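Local coordinates for protein ribulose bisphosphate carboxylase (Hyperthermus butylicus DSM 5456, PDB 6HUN) that probably catalyses the carboxylation of ribulose 1,5-bisphosphate to two molecules of 3-phosphoglycerate, as a form III Rubisco in archaeal AMP degradation, at residues A[312-315]-A[316-319]; A[341-344]-A[345-349]. All blocks are in the same frame, centred on the assembly; numbering follows the deposited sequence.

Contact 1: A[312-315]-A[316-319]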
loop_
_atom_site.group_PDB
_atom_site.type_symbol
_atom_site.label_atom_id
_atom_site.label_comp_id
_atom_site.label_asym_id
_atom_site.label_seq_id
_atom_site.Cartn_x
_atom_site.Cartn_y
_atom_site.Cartn_z
ATOM N N MET A 312 0.201 -13.368 2.368
ATOM C CA MET A 312 1.582 -13.002 2.089
ATOM C C MET A 312 2.074 -13.777 0.862
ATOM O O MET A 312 2.948 -13.301 0.132
ATOM C CB MET A 312 2.476 -13.337 3.314
ATOM C CG MET A 312 4.006 -13.038 3.028
ATOM S SD MET A 312 4.263 -11.208 2.883
ATOM C CE MET A 312 5.517 -11.203 1.571
ATOM N N PHE A 313 1.535 -14.978 0.654
ATOM C CA PHE A 313 1.846 -15.746 -0.554
ATOM C C PHE A 313 1.658 -14.883 -1.807
ATOM O O PHE A 313 2.529 -14.827 -2.672
ATOM C CB PHE A 313 0.960 -16.993 -0.558
ATOM C CG PHE A 313 1.232 -17.959 -1.725
ATOM C CD1 PHE A 313 0.637 -17.735 -2.966
ATOM C CD2 PHE A 313 2.040 -19.116 -1.542
ATOM C CE1 PHE A 313 0.824 -18.671 -4.063
ATOM C CE2 PHE A 313 2.238 -19.987 -2.595
ATOM C CZ PHE A 313 1.651 -19.781 -3.847
ATOM N N LEU A 314 0.516 -14.222 -1.926
ATOM C CA LEU A 314 0.253 -13.450 -3.139
ATOM C C LEU A 314 1.117 -12.187 -3.177
ATOM O O LEU A 314 1.584 -11.753 -4.245
ATOM C CB LEU A 314 -1.258 -13.173 -3.219
ATOM C CG LEU A 314 -1.748 -12.253 -4.369
ATOM C CD1 LEU A 314 -1.379 -12.886 -5.702
ATOM C CD2 LEU A 314 -3.243 -11.949 -4.353
ATOM N N VAL A 315 1.352 -11.572 -2.016
ATOM C CA VAL A 315 2.238 -10.415 -2.024
ATOM C C VAL A 315 3.621 -10.835 -2.559
ATOM O O VAL A 315 4.254 -10.104 -3.321
ATOM C CB VAL A 315 2.355 -9.862 -0.596
ATOM C CG1 VAL A 315 3.492 -8.783 -0.504
ATOM C CG2 VAL A 315 0.989 -9.323 -0.109
ATOM N N ALA A 316 4.115 -12.003 -2.129
ATOM C CA ALA A 316 5.404 -12.492 -2.618
ATOM C C ALA A 316 5.385 -12.779 -4.117
ATOM O O ALA A 316 6.335 -12.440 -4.850
ATOM C CB ALA A 316 5.848 -13.781 -1.847
ATOM N N LYS A 317 4.299 -13.355 -4.612
ATOM C CA LYS A 317 4.187 -13.586 -6.054
ATOM C C LYS A 317 4.182 -12.272 -6.840
ATOM O O LYS A 317 4.872 -12.140 -7.867
ATOM C CB LYS A 317 2.902 -14.393 -6.287
ATOM C CG LYS A 317 2.486 -14.483 -7.697
ATOM C CD LYS A 317 1.186 -15.269 -7.765
ATOM C CE LYS A 317 1.453 -16.663 -8.135
ATOM N NZ LYS A 317 0.237 -17.410 -8.573
ATOM N N LEU A 318 3.482 -11.257 -6.343
ATOM C CA LEU A 318 3.477 -9.971 -7.066
ATOM C C LEU A 318 4.859 -9.315 -6.994
ATOM O O LEU A 318 5.282 -8.658 -7.932
ATOM C CB LEU A 318 2.416 -9.033 -6.463
ATOM C CG LEU A 318 0.943 -9.509 -6.623
ATOM C CD1 LEU A 318 0.020 -8.612 -5.744
ATOM C CD2 LEU A 318 0.517 -9.357 -8.026
ATOM N N ALA A 319 5.542 -9.438 -5.847
ATOM C CA ALA A 319 6.908 -8.904 -5.737
ATOM C C ALA A 319 7.871 -9.551 -6.744
ATOM O O ALA A 319 8.698 -8.871 -7.371
ATOM C CB ALA A 319 7.405 -9.132 -4.310
#

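Contact 2: A[341-344]-A[345-349]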
loop_
_atom_site.group_PDB
_atom_site.type_symbol
_atom_site.label_atom_id
_atom_site.label_comp_id
_atom_site.label_asym_id
_atom_site.label_seq_id
_atom_site.Cartn_x
_atom_site.Cartn_y
_atom_site.Cartn_z
ATOM N N THR A 341 4.619 -22.966 9.607
ATOM C CA THR A 341 5.843 -23.401 8.927
ATOM C C THR A 341 5.537 -23.940 7.545
ATOM O O THR A 341 6.287 -23.681 6.597
ATOM C CB THR A 341 6.582 -24.471 9.741
ATOM O OG1 THR A 341 7.114 -23.866 10.923
ATOM C CG2 THR A 341 7.709 -25.056 8.912
ATOM N N ARG A 342 4.444 -24.690 7.417
ATOM C CA ARG A 342 3.983 -25.144 6.112
ATOM C C ARG A 342 3.845 -23.962 5.166
ATOM O O ARG A 342 4.244 -24.027 4.001
ATOM C CB ARG A 342 2.642 -25.848 6.265
ATOM C CG ARG A 342 2.371 -26.974 5.309
ATOM C CD ARG A 342 1.963 -28.239 6.099
ATOM N NE ARG A 342 0.947 -27.991 7.132
ATOM C CZ ARG A 342 0.947 -28.545 8.350
ATOM N NH1 ARG A 342 1.907 -29.391 8.728
ATOM N NH2 ARG A 342 -0.024 -28.240 9.203
ATOM N N GLU A 343 3.291 -22.871 5.659
ATOM C CA GLU A 343 3.029 -21.767 4.739
ATOM C C GLU A 343 4.321 -21.039 4.402
ATOM O O GLU A 343 4.476 -20.533 3.283
ATOM C CB GLU A 343 1.979 -20.815 5.308
ATOM C CG GLU A 343 1.505 -19.741 4.293
ATOM C CD GLU A 343 0.735 -20.322 3.065
ATOM O OE1 GLU A 343 0.416 -21.553 3.074
ATOM O OE2 GLU A 343 0.408 -19.546 2.122
ATOM N N VAL A 344 5.256 -20.946 5.357
ATOM C CA VAL A 344 6.558 -20.382 5.006
ATOM C C VAL A 344 7.192 -21.206 3.900
ATOM O O VAL A 344 7.876 -20.657 3.005
ATOM C CB VAL A 344 7.482 -20.293 6.237
ATOM C CG1 VAL A 344 8.953 -19.982 5.821
ATOM C CG2 VAL A 344 6.950 -19.226 7.182
ATOM N N LEU A 345 6.974 -22.531 3.936
ATOM C CA LEU A 345 7.539 -23.394 2.892
ATOM C C LEU A 345 6.846 -23.158 1.553
ATOM O O LEU A 345 7.494 -23.194 0.504
ATOM C CB LEU A 345 7.476 -24.885 3.277
ATOM C CG LEU A 345 8.676 -25.458 4.039
ATOM C CD1 LEU A 345 9.172 -24.461 5.096
ATOM C CD2 LEU A 345 8.309 -26.782 4.706
ATOM N N GLU A 346 5.530 -22.886 1.559
ATOM C CA GLU A 346 4.851 -22.528 0.313
ATOM C C GLU A 346 5.335 -21.185 -0.226
ATOM O O GLU A 346 5.491 -21.026 -1.449
ATOM C CB GLU A 346 3.314 -22.544 0.529
ATOM C CG GLU A 346 2.823 -23.993 0.764
ATOM C CD GLU A 346 3.292 -25.024 -0.322
ATOM O OE1 GLU A 346 2.798 -24.931 -1.458
ATOM O OE2 GLU A 346 4.147 -25.942 -0.075
ATOM N N HIS A 347 5.580 -20.204 0.661
ATOM C CA HIS A 347 6.177 -18.923 0.245
ATOM C C HIS A 347 7.512 -19.114 -0.463
ATOM O O HIS A 347 7.799 -18.436 -1.454
ATOM C CB HIS A 347 6.468 -18.014 1.416
ATOM C CG HIS A 347 5.265 -17.544 2.162
ATOM N ND1 HIS A 347 5.371 -16.859 3.355
ATOM C CD2 HIS A 347 3.940 -17.670 1.900
ATOM C CE1 HIS A 347 4.152 -16.580 3.793
ATOM N NE2 HIS A 347 3.267 -17.066 2.934
ATOM N N THR A 348 8.393 -19.925 0.119
ATOM C CA THR A 348 9.687 -20.147 -0.550
ATOM C C THR A 348 9.475 -20.839 -1.886
ATOM O O THR A 348 10.121 -20.490 -2.883
ATOM C CB THR A 348 10.651 -21.007 0.314
ATOM O OG1 THR A 348 10.215 -22.367 0.310
ATOM C CG2 THR A 348 10.745 -20.467 1.750
ATOM N N ARG A 349 8.525 -21.784 -1.949
ATOM C CA ARG A 349 8.318 -22.449 -3.231
ATOM C C ARG A 349 7.809 -21.488 -4.280
ATOM O O ARG A 349 8.274 -21.516 -5.422
ATOM C CB ARG A 349 7.343 -23.635 -3.122
ATOM C CG ARG A 349 7.857 -24.851 -2.389
ATOM C CD ARG A 349 6.729 -25.914 -2.309
ATOM N NE ARG A 349 6.422 -26.404 -3.655
ATOM C CZ ARG A 349 5.208 -26.689 -4.135
ATOM N NH1 ARG A 349 5.099 -27.118 -5.394
ATOM N NH2 ARG A 349 4.113 -26.561 -3.381
HETATM O O HOH W 1 4.393 -26.301 2.927
HETATM O O HOH W 2 0.442 -16.749 2.893
#

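Contact 1: A[312-315]-A[316-319]
Leu314 and Leu318 meet one turn apart on helix 312-322, the helix that follows strand 291-295 of the TIM barrel and leads to strand 326-328. Here the packing is tight. The Leu318 side chain leans back over the preceding turn, Leu318 CG 3.3 Å from Leu314 O, because CG stands anti to its own carbonyl carbon and beside the backbone N (chi1 -65°). Leu318 CG lies 4.2 Å from Leu314 CD1, so the two leucines pack against each other, and the branched Leu314 fits against Val137 and Val140 of strand 132-141. Leu314 O accepts Leu318 N at 2.9 Å with an N-H...O angle of 162°, a regular i to i+4 bond.

The flank made by Met312 and Ala316 is looser than this approach of side chain to carbonyl: Met312 CE comes no closer than 4.0 Å, to Ala316 N. The methionine chain folds at its second and third torsions, which carries this flexible, polarisable end along the helix, while Met312 also touches Arg296, predicted to bind substrate. Ala316 is small enough to let Val351 of helix 339-352 come close. No part of the contact turns to solvent, since all eight residues are buried.

Even the lysine is enclosed. Its aliphatic stem runs past Leu314 at an oblique angle, Lys317 CD 4.1 Å from Leu314 CD1, before a bend at chi3 (-99°) redirects the chain. The buried ammonium is satisfied beyond the helix: Lys317 NZ makes a salt bridge with Asp139 OD1 and hydrogen bonds with Val140 O and Gln368 OE1.

Contact 2: A[341-344]-A[345-349]
The imidazole of His347 lies over the backbone carbonyl of Glu343, one turn back on helix 339-352, with Glu343 O 3.2 Å above the His347 ring plane and displaced toward its rim. This helix joins strands 326-328 and 377-380 of the TIM barrel and follows the loop of which residues 333-336 are not modelled. Glu343 CG approaches His347 NE2 at 3.5 Å, and the carboxylate stands nearly perpendicular to the ring, the planes 87° apart. With its CG anti to the backbone N (chi1 -171°) and a bend at chi2, the glutamate brings OE2 close enough for a water to bridge it to the ring, 2.9 Å from Glu343 OE2 and 2.8 Å from His347 NE2 in the ring plane.

Outside this shell, His347 ND1 is hydrogen-bonded to Val329 O, just beyond strand 326-328, while Glu343 OE2 is hydrogen-bonded to His365 NE2. With two ring nitrogens, histidine can meet Val329 O through ND1 and the water through NE2, which restrains the rotation of the ring.

On another side, Thr341 CG2 lies 4.1 Å from Leu345 CD1, the two side chains parallel, and Leu345 reaches Val395 of helix 389-396. Thr348 suits a buried turn because its hydroxyl is returned to the backbone: OG1 donates to Leu345 O, from the same face as Arg349 N.

Glu346 serves the more polar flank. A second water lies 3.0 Å from Glu346 OE2, Lys359 NZ forms a salt bridge with OE2, and Tyr356 OH is hydrogen-bonded to OE1. Finally, Arg349 NH2 forms a salt bridge with Glu346 OE1 at 2.8 Å, its hydrogen-bond geometry weak.

Contacts 1 and 2 are each a stretch of about two helical turns on neighbouring helices of the barrel's outer layer, their centres about 12 Å apart, and the helices pack directly on one another. Met312 CG lies 3.6 Å from His347 CE1, and Phe313 packs its ring against the Glu346 backbone and its CB near the Glu343 carboxylate. Contact 1 is entirely buried, chiefly apolar, and joins the barrel to strand 132-141 through apolar side chains and the salt bridge of Lys317. Contact 2 sits farther from the chain's centre and relies on waters and ion pairs; its face with Thr341, Val344 and Thr348 is buried as well, while Arg342 is exposed.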